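Long-range contact in tRNA(His) guanylyltransferase (PDB 5XOX), which adds a single guanosine to the 5' end of tRNA(His), at position -1, by magnesium-dependent 3'-5' nucleotide transfer: residues E207-K218 / L222-E232. Residues are numbered along the deposited sequence; the frame is centred on the assembly and turned at random.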
loop_
_atom_site.group_PDB
_atom_site.type_symbol
_atom_site.label_atom_id
_atom_site.label_comp_id
_atom_site.label_asym_id
_atom_site.label_seq_id
_atom_site.Cartn_x
_atom_site.Cartn_y
_atom_site.Cartn_z
ATOM N N GLU A 207 -8.280 -15.074 -38.119
ATOM C CA GLU A 207 -7.080 -14.910 -37.312
ATOM C C GLU A 207 -7.269 -13.898 -36.160
ATOM O O GLU A 207 -6.528 -13.935 -35.178
ATOM C CB GLU A 207 -5.909 -14.492 -38.214
ATOM C CG GLU A 207 -5.524 -15.530 -39.289
ATOM C CD GLU A 207 -4.502 -16.574 -38.825
ATOM O OE1 GLU A 207 -3.613 -16.211 -38.013
ATOM O OE2 GLU A 207 -4.587 -17.748 -39.287
ATOM N N MET A 208 -8.266 -13.015 -36.259
ATOM C CA MET A 208 -8.542 -12.075 -35.171
ATOM C C MET A 208 -9.265 -12.762 -34.012
ATOM O O MET A 208 -9.193 -12.326 -32.859
ATOM C CB MET A 208 -9.380 -10.903 -35.657
ATOM C CG MET A 208 -9.259 -9.681 -34.783
ATOM S SD MET A 208 -10.790 -8.768 -34.682
ATOM C CE MET A 208 -11.898 -10.033 -34.090
ATOM N N PHE A 209 -9.982 -13.833 -34.315
ATOM C CA PHE A 209 -10.600 -14.581 -33.246
ATOM C C PHE A 209 -9.558 -15.486 -32.579
ATOM O O PHE A 209 -9.501 -15.573 -31.359
ATOM C CB PHE A 209 -11.729 -15.439 -33.757
ATOM C CG PHE A 209 -12.891 -14.672 -34.264
ATOM C CD1 PHE A 209 -13.154 -13.408 -33.819
ATOM C CD2 PHE A 209 -13.798 -15.269 -35.108
ATOM C CE1 PHE A 209 -14.259 -12.721 -34.284
ATOM C CE2 PHE A 209 -14.905 -14.595 -35.554
ATOM C CZ PHE A 209 -15.136 -13.322 -35.147
ATOM N N LYS A 210 -8.758 -16.177 -33.397
ATOM C CA LYS A 210 -7.797 -17.175 -32.919
ATOM C C LYS A 210 -6.611 -16.524 -32.199
ATOM O O LYS A 210 -6.315 -16.853 -31.053
ATOM C CB LYS A 210 -7.234 -18.028 -34.088
ATOM C CG LYS A 210 -8.220 -18.773 -34.986
ATOM C CD LYS A 210 -7.548 -19.416 -36.249
ATOM C CE LYS A 210 -6.315 -20.276 -35.934
ATOM N NZ LYS A 210 -5.631 -20.762 -37.178
ATOM N N LYS A 211 -5.911 -15.628 -32.901
ATOM C CA LYS A 211 -4.587 -15.165 -32.472
ATOM C C LYS A 211 -4.683 -13.797 -31.709
ATOM O O LYS A 211 -3.663 -13.155 -31.465
ATOM C CB LYS A 211 -3.605 -15.122 -33.688
ATOM C CG LYS A 211 -3.623 -16.423 -34.594
ATOM C CD LYS A 211 -2.265 -17.152 -34.864
ATOM C CE LYS A 211 -2.383 -18.380 -35.886
ATOM N NZ LYS A 211 -1.171 -19.309 -36.137
ATOM N N GLY A 212 -5.897 -13.329 -31.388
ATOM C CA GLY A 212 -6.075 -12.121 -30.597
ATOM C C GLY A 212 -5.774 -10.817 -31.327
ATOM O O GLY A 212 -5.183 -10.824 -32.410
ATOM N N SER A 213 -6.146 -9.681 -30.724
ATOM C CA SER A 213 -5.995 -8.390 -31.414
ATOM C C SER A 213 -4.883 -7.486 -30.843
ATOM O O SER A 213 -5.003 -6.919 -29.747
ATOM C CB SER A 213 -7.330 -7.638 -31.406
ATOM O OG SER A 213 -8.170 -8.098 -32.441
ATOM N N LEU A 214 -3.813 -7.327 -31.616
ATOM C CA LEU A 214 -2.636 -6.604 -31.138
ATOM C C LEU A 214 -2.394 -5.212 -31.761
ATOM O O LEU A 214 -2.102 -5.078 -32.951
ATOM C CB LEU A 214 -1.397 -7.439 -31.374
ATOM C CG LEU A 214 -0.201 -6.653 -30.841
ATOM C CD1 LEU A 214 0.534 -7.474 -29.817
ATOM C CD2 LEU A 214 0.742 -6.129 -31.931
ATOM N N VAL A 215 -2.461 -4.182 -30.933
ATOM C CA VAL A 215 -2.152 -2.855 -31.387
ATOM C C VAL A 215 -0.722 -2.525 -31.084
ATOM O O VAL A 215 -0.316 -2.523 -29.926
ATOM C CB VAL A 215 -3.064 -1.864 -30.752
ATOM C CG1 VAL A 215 -2.959 -0.522 -31.448
ATOM C CG2 VAL A 215 -4.438 -2.381 -30.841
ATOM N N THR A 216 0.056 -2.257 -32.121
ATOM C CA THR A 216 1.372 -1.729 -31.858
ATOM C C THR A 216 1.073 -0.253 -31.825
ATOM O O THR A 216 -0.091 0.113 -31.975
ATOM C CB THR A 216 2.404 -2.085 -32.923
ATOM O OG1 THR A 216 3.606 -1.358 -32.654
ATOM C CG2 THR A 216 1.897 -1.697 -34.314
ATOM N N ARG A 217 2.077 0.603 -31.648
ATOM C CA ARG A 217 1.832 2.033 -31.789
ATOM C C ARG A 217 1.176 2.203 -33.162
ATOM O O ARG A 217 1.529 1.470 -34.095
ATOM C CB ARG A 217 3.122 2.823 -31.719
ATOM C CG ARG A 217 4.212 2.156 -30.904
ATOM C CD ARG A 217 5.365 3.122 -30.683
ATOM N NE ARG A 217 5.314 3.712 -29.351
ATOM C CZ ARG A 217 6.175 4.615 -28.890
ATOM N NH1 ARG A 217 7.147 5.079 -29.668
ATOM N NH2 ARG A 217 6.048 5.076 -27.653
ATOM N N LYS A 218 0.222 3.133 -33.265
ATOM C CA LYS A 218 -0.702 3.324 -34.422
ATOM C C LYS A 218 -1.528 2.079 -34.953
ATOM O O LYS A 218 -2.350 1.506 -34.225
ATOM C CB LYS A 218 0.062 4.032 -35.578
ATOM C CG LYS A 218 1.296 3.377 -36.213
ATOM C CD LYS A 218 2.630 3.782 -35.525
ATOM C CE LYS A 218 3.778 2.878 -35.994
ATOM N NZ LYS A 218 5.074 3.002 -35.261
ATOM N N LEU A 222 -2.870 -8.964 -36.173
ATOM C CA LEU A 222 -3.237 -10.197 -35.423
ATOM C C LEU A 222 -2.303 -11.363 -35.754
ATOM O O LEU A 222 -2.640 -12.077 -36.674
ATOM C CB LEU A 222 -4.675 -10.613 -35.829
ATOM C CG LEU A 222 -5.508 -9.341 -36.035
ATOM C CD1 LEU A 222 -6.687 -9.514 -36.893
ATOM C CD2 LEU A 222 -5.976 -8.826 -34.706
ATOM N N HIS A 223 -1.200 -11.612 -35.025
ATOM C CA HIS A 223 -0.503 -12.911 -35.109
ATOM C C HIS A 223 0.295 -13.350 -33.837
ATOM O O HIS A 223 1.293 -12.711 -33.533
ATOM C CB HIS A 223 0.474 -12.905 -36.323
ATOM C CG HIS A 223 0.890 -14.279 -36.795
ATOM N ND1 HIS A 223 2.197 -14.620 -37.083
ATOM C CD2 HIS A 223 0.148 -15.375 -37.094
ATOM C CE1 HIS A 223 2.246 -15.876 -37.494
ATOM N NE2 HIS A 223 1.016 -16.357 -37.511
ATOM N N ILE A 224 -0.079 -14.451 -33.167
ATOM C CA ILE A 224 0.770 -15.311 -32.263
ATOM C C ILE A 224 1.725 -14.684 -31.140
ATOM O O ILE A 224 1.361 -13.760 -30.379
ATOM C CB ILE A 224 1.587 -16.308 -33.213
ATOM C CG1 ILE A 224 1.969 -17.626 -32.507
ATOM C CG2 ILE A 224 2.743 -15.606 -33.941
ATOM C CD1 ILE A 224 2.150 -18.773 -33.461
ATOM N N ASN A 225 2.902 -15.276 -30.966
ATOM C CA ASN A 225 4.010 -14.533 -30.430
ATOM C C ASN A 225 5.236 -14.851 -31.306
ATOM O O ASN A 225 5.673 -16.017 -31.490
ATOM C CB ASN A 225 4.300 -14.832 -28.957
ATOM C CG ASN A 225 4.452 -16.334 -28.651
ATOM O OD1 ASN A 225 3.583 -16.972 -28.046
ATOM N ND2 ASN A 225 5.583 -16.894 -29.070
ATOM N N VAL A 226 5.708 -13.769 -31.913
ATOM C CA VAL A 226 7.046 -13.633 -32.429
ATOM C C VAL A 226 7.451 -12.312 -31.823
ATOM O O VAL A 226 6.922 -11.284 -32.211
ATOM C CB VAL A 226 7.095 -13.613 -33.974
ATOM C CG1 VAL A 226 6.937 -15.022 -34.523
ATOM C CG2 VAL A 226 6.030 -12.662 -34.574
ATOM N N ILE A 227 8.390 -12.277 -30.896
ATOM C CA ILE A 227 8.503 -11.022 -30.192
ATOM C C ILE A 227 9.478 -10.120 -30.975
ATOM O O ILE A 227 10.695 -10.128 -30.783
ATOM C CB ILE A 227 8.998 -11.271 -28.817
ATOM C CG1 ILE A 227 10.115 -12.308 -28.994
ATOM C CG2 ILE A 227 7.827 -11.827 -27.975
ATOM C CD1 ILE A 227 11.266 -12.261 -28.024
ATOM N N ALA A 228 8.893 -9.274 -31.811
ATOM C CA ALA A 228 9.625 -8.253 -32.516
ATOM C C ALA A 228 9.366 -6.990 -31.722
ATOM O O ALA A 228 9.919 -5.932 -32.012
ATOM C CB ALA A 228 9.161 -8.130 -33.961
ATOM N N GLN A 229 8.511 -7.116 -30.709
ATOM C CA GLN A 229 8.442 -6.117 -29.657
ATOM C C GLN A 229 9.802 -5.934 -28.992
ATOM O O GLN A 229 10.118 -4.842 -28.535
ATOM C CB GLN A 229 7.352 -6.487 -28.645
ATOM C CG GLN A 229 7.305 -5.608 -27.359
ATOM C CD GLN A 229 8.125 -6.131 -26.165
ATOM O OE1 GLN A 229 9.219 -5.660 -25.910
ATOM N NE2 GLN A 229 7.493 -6.957 -25.330
ATOM N N ILE A 230 10.617 -6.992 -28.983
ATOM C CA ILE A 230 12.000 -6.922 -28.494
ATOM C C ILE A 230 12.775 -5.773 -29.155
ATOM O O ILE A 230 13.489 -5.037 -28.478
ATOM C CB ILE A 230 12.755 -8.286 -28.701
ATOM C CG1 ILE A 230 14.131 -8.287 -28.026
ATOM C CG2 ILE A 230 13.009 -8.573 -30.161
ATOM C CD1 ILE A 230 14.116 -8.232 -26.528
ATOM N N ASP A 231 12.637 -5.625 -30.469
ATOM C CA ASP A 231 13.412 -4.638 -31.208
ATOM C C ASP A 231 12.806 -3.231 -31.146
ATOM O O ASP A 231 13.545 -2.254 -31.077
ATOM C CB ASP A 231 13.603 -5.082 -32.668
ATOM C CG ASP A 231 14.824 -5.994 -32.861
ATOM O OD1 ASP A 231 15.434 -6.415 -31.857
ATOM O OD2 ASP A 231 15.193 -6.270 -34.025
ATOM N N GLU A 232 11.479 -3.117 -31.164
ATOM C CA GLU A 232 10.835 -1.796 -31.205
ATOM C C GLU A 232 11.179 -0.911 -29.988
ATOM O O GLU A 232 11.225 0.322 -30.099
ATOM C CB GLU A 232 9.309 -1.939 -31.323
ATOM C CG GLU A 232 8.582 -0.591 -31.369
ATOM C CD GLU A 232 7.118 -0.706 -31.731
ATOM O OE1 GLU A 232 6.464 -1.670 -31.265
ATOM O OE2 GLU A 232 6.635 0.174 -32.484
#
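The antiparallel beta hairpin that edges the sheet joins these segments: strand 213-216 pairs with 220-221, L214 bonding to I221 through the backbone, and the chain leaving the hairpin at L222 passes the short helix 207-210 before the final modelled helix, 229-232, brings E232 back to T216. L222 fills the bend between helix and strand. Its CD1 lies 3.3 Å from M208 CB, the side chains crossing at a slant, while CD2 packs against G212 O and S213 OG. Chi1 (-37°) puts CG of L222 beside the backbone N, and from there chi2 parts the two methyls between these neighbours. The S213 hydroxyl is hydrogen-bonded to N55 of helix 48-64 and M208 rests on L51 and N55, so both lean on that helix, the side chain of M208 being about 8 Å from the bound GTP. With an alanine here, M208, G212 O and the S213 side chain would probably lose the methyls packed on them, leaving a gap between helix 207-210 and the strand. G212 makes the turn with a positive phi (73°), a backbone angle glycine adopts easily. Further out, K211 and H223 run alongside each other, with K211 CD 3.7 Å from H223 CD2. E207 reaches the edge of the same imidazole, its carboxylate turned 43° from the ring plane, and I224 CG2 lies above one face, out toward the rim. At the other end E232, its chain stretched out straight, crosses T216 and R217; the aliphatic part of R217 lies by the carboxylate, while its NE bonds to I69 O. K218 NZ stays 4.3 Å from E232 OE2, too far for a salt bridge, and the sole hydrogen bond across the segments is a weak one, from T216 OG1 to E232 OE1 at 3.2 Å.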